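Long-range contact in metallophosphoesterase TT1561-like domain-containing protein (Aquifex aeolicus, PDB 2YVT), which is of unknown function but belongs to the calcineurin-like metallophosphoesterase superfamily, and so probably hydrolyses phosphate esters with the help of bound metal ions: residues A[186-192]-A[221-226]. Numbering follows the deposited sequence.
Sequences GEFVDRT and VGKGHE
Glu226, on strand 224-228, sends its carboxylate into the loop 186-192 and takes three successive backbone N-H groups. Glu187 N reaches Glu226 OE1 at 2.8 Å on the syn lone pair, while Glu226 OE2 accepts two: Phe188 N (2.8 Å), from the syn side and slightly out of plane, and Val189 N (2.9 Å), nearly in line with the C-O bond. The glutamate bends at chi1 (66°), CG between backbone N and carbonyl carbon, then runs extended to these amides. Val189 crosses it obliquely, CG1 3.4 Å from Glu226 OE2 and 3.8 Å from Glu226 CG; Val233 meets the same valine. Phe188 sets its CB over the backbone at Lys223 and Gly224, its ring plane 57° from the carboxylate's. Phe188 O closes the type I turn to Arg191, taking Arg191 N on one face of its plane and Lys223 N (3.3 Å) on the opposite one. Gly222 CA makes CH...O contacts with the carbonyls of Val189 and Arg191. The loop after strand 175-180 thus docks on strand 224-228, which pairs with 231-235 in the seven-stranded sheet. Three donors pin Glu187 and the turn's first two residues, and with the water bridging to Glu187 OE1 would probably favour ionised Glu226 despite that like-charged neighbour.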
ATOM      1  N   GLY A 186       9.872 -13.741  -0.744  1.00 11.64           N
ATOM      2  CA  GLY A 186      10.594 -13.773  -2.006  1.00 12.88           C
ATOM      3  C   GLY A 186      12.072 -13.522  -1.798  1.00 13.06           C
ATOM      4  O   GLY A 186      12.507 -13.161  -0.702  1.00 13.34           O
ATOM      5  N   GLU A 187      12.849 -13.703  -2.857  1.00 14.08           N
ATOM      6  CA  GLU A 187      14.294 -13.493  -2.767  1.00 16.32           C
ATOM      7  C   GLU A 187      14.635 -12.037  -2.452  1.00 15.46           C
ATOM      8  O   GLU A 187      15.569 -11.754  -1.687  1.00 16.90           O
ATOM      9  CB  GLU A 187      14.965 -13.933  -4.068  1.00 17.90           C
ATOM     10  CG  GLU A 187      16.487 -13.889  -4.027  1.00 20.10           C
ATOM     11  CD  GLU A 187      17.138 -14.459  -5.270  1.00 20.14           C
ATOM     12  OE1 GLU A 187      16.420 -14.942  -6.172  1.00 22.21           O
ATOM     13  OE2 GLU A 187      18.391 -14.428  -5.341  1.00 23.32           O
ATOM     14  N   PHE A 188      13.863 -11.119  -3.036  1.00 14.28           N
ATOM     15  CA  PHE A 188      14.150  -9.691  -2.955  1.00 15.28           C
ATOM     16  C   PHE A 188      12.983  -8.887  -2.402  1.00 13.40           C
ATOM     17  O   PHE A 188      13.179  -7.906  -1.680  1.00 14.65           O
ATOM     18  CB  PHE A 188      14.500  -9.146  -4.343  1.00 17.39           C
ATOM     19  CG  PHE A 188      15.666  -9.840  -4.998  1.00 19.86           C
ATOM     20  CD1 PHE A 188      16.957  -9.632  -4.536  1.00 20.83           C
ATOM     21  CD2 PHE A 188      15.465 -10.690  -6.077  1.00 20.13           C
ATOM     22  CE1 PHE A 188      18.041 -10.276  -5.138  1.00 21.40           C
ATOM     23  CE2 PHE A 188      16.548 -11.337  -6.692  1.00 21.66           C
ATOM     24  CZ  PHE A 188      17.826 -11.126  -6.215  1.00 20.28           C
ATOM     25  N   VAL A 189      11.769  -9.293  -2.757  1.00 12.33           N
ATOM     26  CA  VAL A 189      10.608  -8.430  -2.534  1.00 10.97           C
ATOM     27  C   VAL A 189      10.194  -8.273  -1.069  1.00 11.20           C
ATOM     28  O   VAL A 189       9.388  -7.400  -0.750  1.00 11.62           O
ATOM     29  CB  VAL A 189       9.391  -8.831  -3.410  1.00 10.25           C
ATOM     30  CG1 VAL A 189       9.727  -8.665  -4.892  1.00 10.48           C
ATOM     31  CG2 VAL A 189       8.923 -10.254  -3.088  1.00 10.92           C
ATOM     32  N   ASP A 190      10.725  -9.115  -0.180  1.00 11.12           N
ATOM     33  CA  ASP A 190      10.458  -8.938   1.249  1.00 12.43           C
ATOM     34  C   ASP A 190      11.733  -8.931   2.086  1.00 12.94           C
ATOM     35  O   ASP A 190      11.704  -9.228   3.282  1.00 13.06           O
ATOM     36  CB  ASP A 190       9.423  -9.957   1.757  1.00 11.82           C
ATOM     37  CG  ASP A 190      10.014 -11.327   2.029  1.00 12.92           C
ATOM     38  OD1 ASP A 190      10.932 -11.749   1.299  1.00 12.82           O
ATOM     39  OD2 ASP A 190       9.527 -11.986   2.971  1.00 13.80           O
ATOM     40  N   ARG A 191      12.843  -8.561   1.442  1.00 12.89           N
ATOM     41  CA  ARG A 191      14.140  -8.551   2.098  1.00 15.18           C
ATOM     42  C   ARG A 191      14.971  -7.310   1.792  1.00 16.30           C
ATOM     43  O   ARG A 191      14.727  -6.601   0.809  1.00 15.25           O
ATOM     44  CB  ARG A 191      14.926  -9.807   1.724  1.00 16.19           C
ATOM     45  CG  ARG A 191      14.244 -11.089   2.175  1.00 15.66           C
ATOM     46  CD  ARG A 191      15.250 -12.219   2.381  1.00 16.53           C
ATOM     47  NE  ARG A 191      15.835 -12.639   1.114  1.00 18.23           N
ATOM     48  CZ  ARG A 191      16.768 -13.576   0.992  1.00 19.67           C
ATOM     49  NH1 ARG A 191      17.233 -14.202   2.067  1.00 20.93           N
ATOM     50  NH2 ARG A 191      17.236 -13.883  -0.208  1.00 20.89           N
ATOM     51  N   THR A 192      15.934  -7.052   2.674  1.00 18.27           N
ATOM     52  CA  THR A 192      16.991  -6.072   2.451  1.00 21.15           C
ATOM     53  C   THR A 192      18.319  -6.807   2.637  1.00 23.55           C
ATOM     54  O   THR A 192      18.338  -7.910   3.193  1.00 23.06           O
ATOM     55  CB  THR A 192      16.928  -4.893   3.456  1.00 21.45           C
ATOM     56  OG1 THR A 192      17.302  -5.345   4.767  1.00 21.99           O
ATOM     57  CG2 THR A 192      15.533  -4.273   3.504  1.00 22.31           C
ATOM     58  N   VAL A 221       8.618  -3.990   4.108  1.00 10.94           N
ATOM     59  CA  VAL A 221      10.055  -4.124   3.904  1.00 12.23           C
ATOM     60  C   VAL A 221      10.341  -4.908   2.629  1.00 12.03           C
ATOM     61  O   VAL A 221       9.743  -5.966   2.391  1.00 12.93           O
ATOM     62  CB  VAL A 221      10.720  -4.823   5.122  1.00 13.92           C
ATOM     63  CG1 VAL A 221      12.162  -5.240   4.805  1.00 15.21           C
ATOM     64  CG2 VAL A 221      10.668  -3.908   6.332  1.00 15.75           C
ATOM     65  N   GLY A 222      11.243  -4.378   1.805  1.00 10.27           N
ATOM     66  CA  GLY A 222      11.691  -5.073   0.603  1.00 10.17           C
ATOM     67  C   GLY A 222      11.952  -4.138  -0.561  1.00 10.11           C
ATOM     68  O   GLY A 222      11.577  -2.958  -0.532  1.00  9.90           O
ATOM     69  N   LYS A 223      12.600  -4.674  -1.590  1.00 10.73           N
ATOM     70  CA  LYS A 223      12.891  -3.929  -2.814  1.00 11.81           C
ATOM     71  C   LYS A 223      13.278  -4.908  -3.894  1.00 12.13           C
ATOM     72  O   LYS A 223      14.198  -5.710  -3.715  1.00 13.02           O
ATOM     73  CB  LYS A 223      14.037  -2.926  -2.621  1.00 12.15           C
ATOM     74  CG  LYS A 223      14.384  -2.155  -3.906  1.00 13.53           C
ATOM     75  CD  LYS A 223      15.503  -1.150  -3.684  1.00 16.35           C
ATOM     76  CE  LYS A 223      16.808  -1.832  -3.297  1.00 19.43           C
ATOM     77  NZ  LYS A 223      17.442  -2.568  -4.430  1.00 23.43           N
ATOM     78  N   GLY A 224      12.594  -4.829  -5.026  1.00 10.70           N
ATOM     79  CA  GLY A 224      12.950  -5.674  -6.155  1.00 11.94           C
ATOM     80  C   GLY A 224      11.754  -6.049  -6.980  1.00 11.75           C
ATOM     81  O   GLY A 224      10.647  -5.562  -6.757  1.00 10.86           O
ATOM     82  N   HIS A 225      11.997  -6.916  -7.953  1.00 12.08           N
ATOM     83  CA  HIS A 225      10.918  -7.507  -8.721  1.00 12.60           C
ATOM     84  C   HIS A 225      11.291  -8.944  -9.035  1.00 13.33           C
ATOM     85  O   HIS A 225      12.465  -9.262  -9.290  1.00 14.55           O
ATOM     86  CB  HIS A 225      10.605  -6.694  -9.983  1.00 15.28           C
ATOM     87  CG  HIS A 225      11.696  -6.715 -11.004  1.00 17.92           C
ATOM     88  ND1 HIS A 225      12.798  -5.891 -10.933  1.00 20.29           N
ATOM     89  CD2 HIS A 225      11.863  -7.473 -12.113  1.00 18.65           C
ATOM     90  CE1 HIS A 225      13.593  -6.133 -11.960  1.00 20.41           C
ATOM     91  NE2 HIS A 225      13.051  -7.094 -12.688  1.00 21.14           N
ATOM     92  N   GLU A 226      10.289  -9.812  -8.978  1.00 11.84           N
ATOM     93  CA  GLU A 226      10.502 -11.235  -9.211  1.00 12.42           C
ATOM     94  C   GLU A 226       9.172 -11.932  -9.410  1.00 13.42           C
ATOM     95  O   GLU A 226       8.114 -11.388  -9.061  1.00 13.95           O
ATOM     96  CB  GLU A 226      11.248 -11.874  -8.031  1.00 12.50           C
ATOM     97  CG  GLU A 226      10.470 -11.892  -6.716  1.00 13.46           C
ATOM     98  CD  GLU A 226      11.347 -12.290  -5.550  1.00 14.09           C
ATOM     99  OE1 GLU A 226      11.642 -13.503  -5.420  1.00 16.93           O
ATOM    100  OE2 GLU A 226      11.752 -11.395  -4.779  1.00 13.65           O
TER
HETATM  101  O   HOH W   1      13.875 -14.577  -7.313  1.00 26.33           O
HETATM  102  O   HOH W   2      15.772  -6.013  -1.525  1.00 20.44           O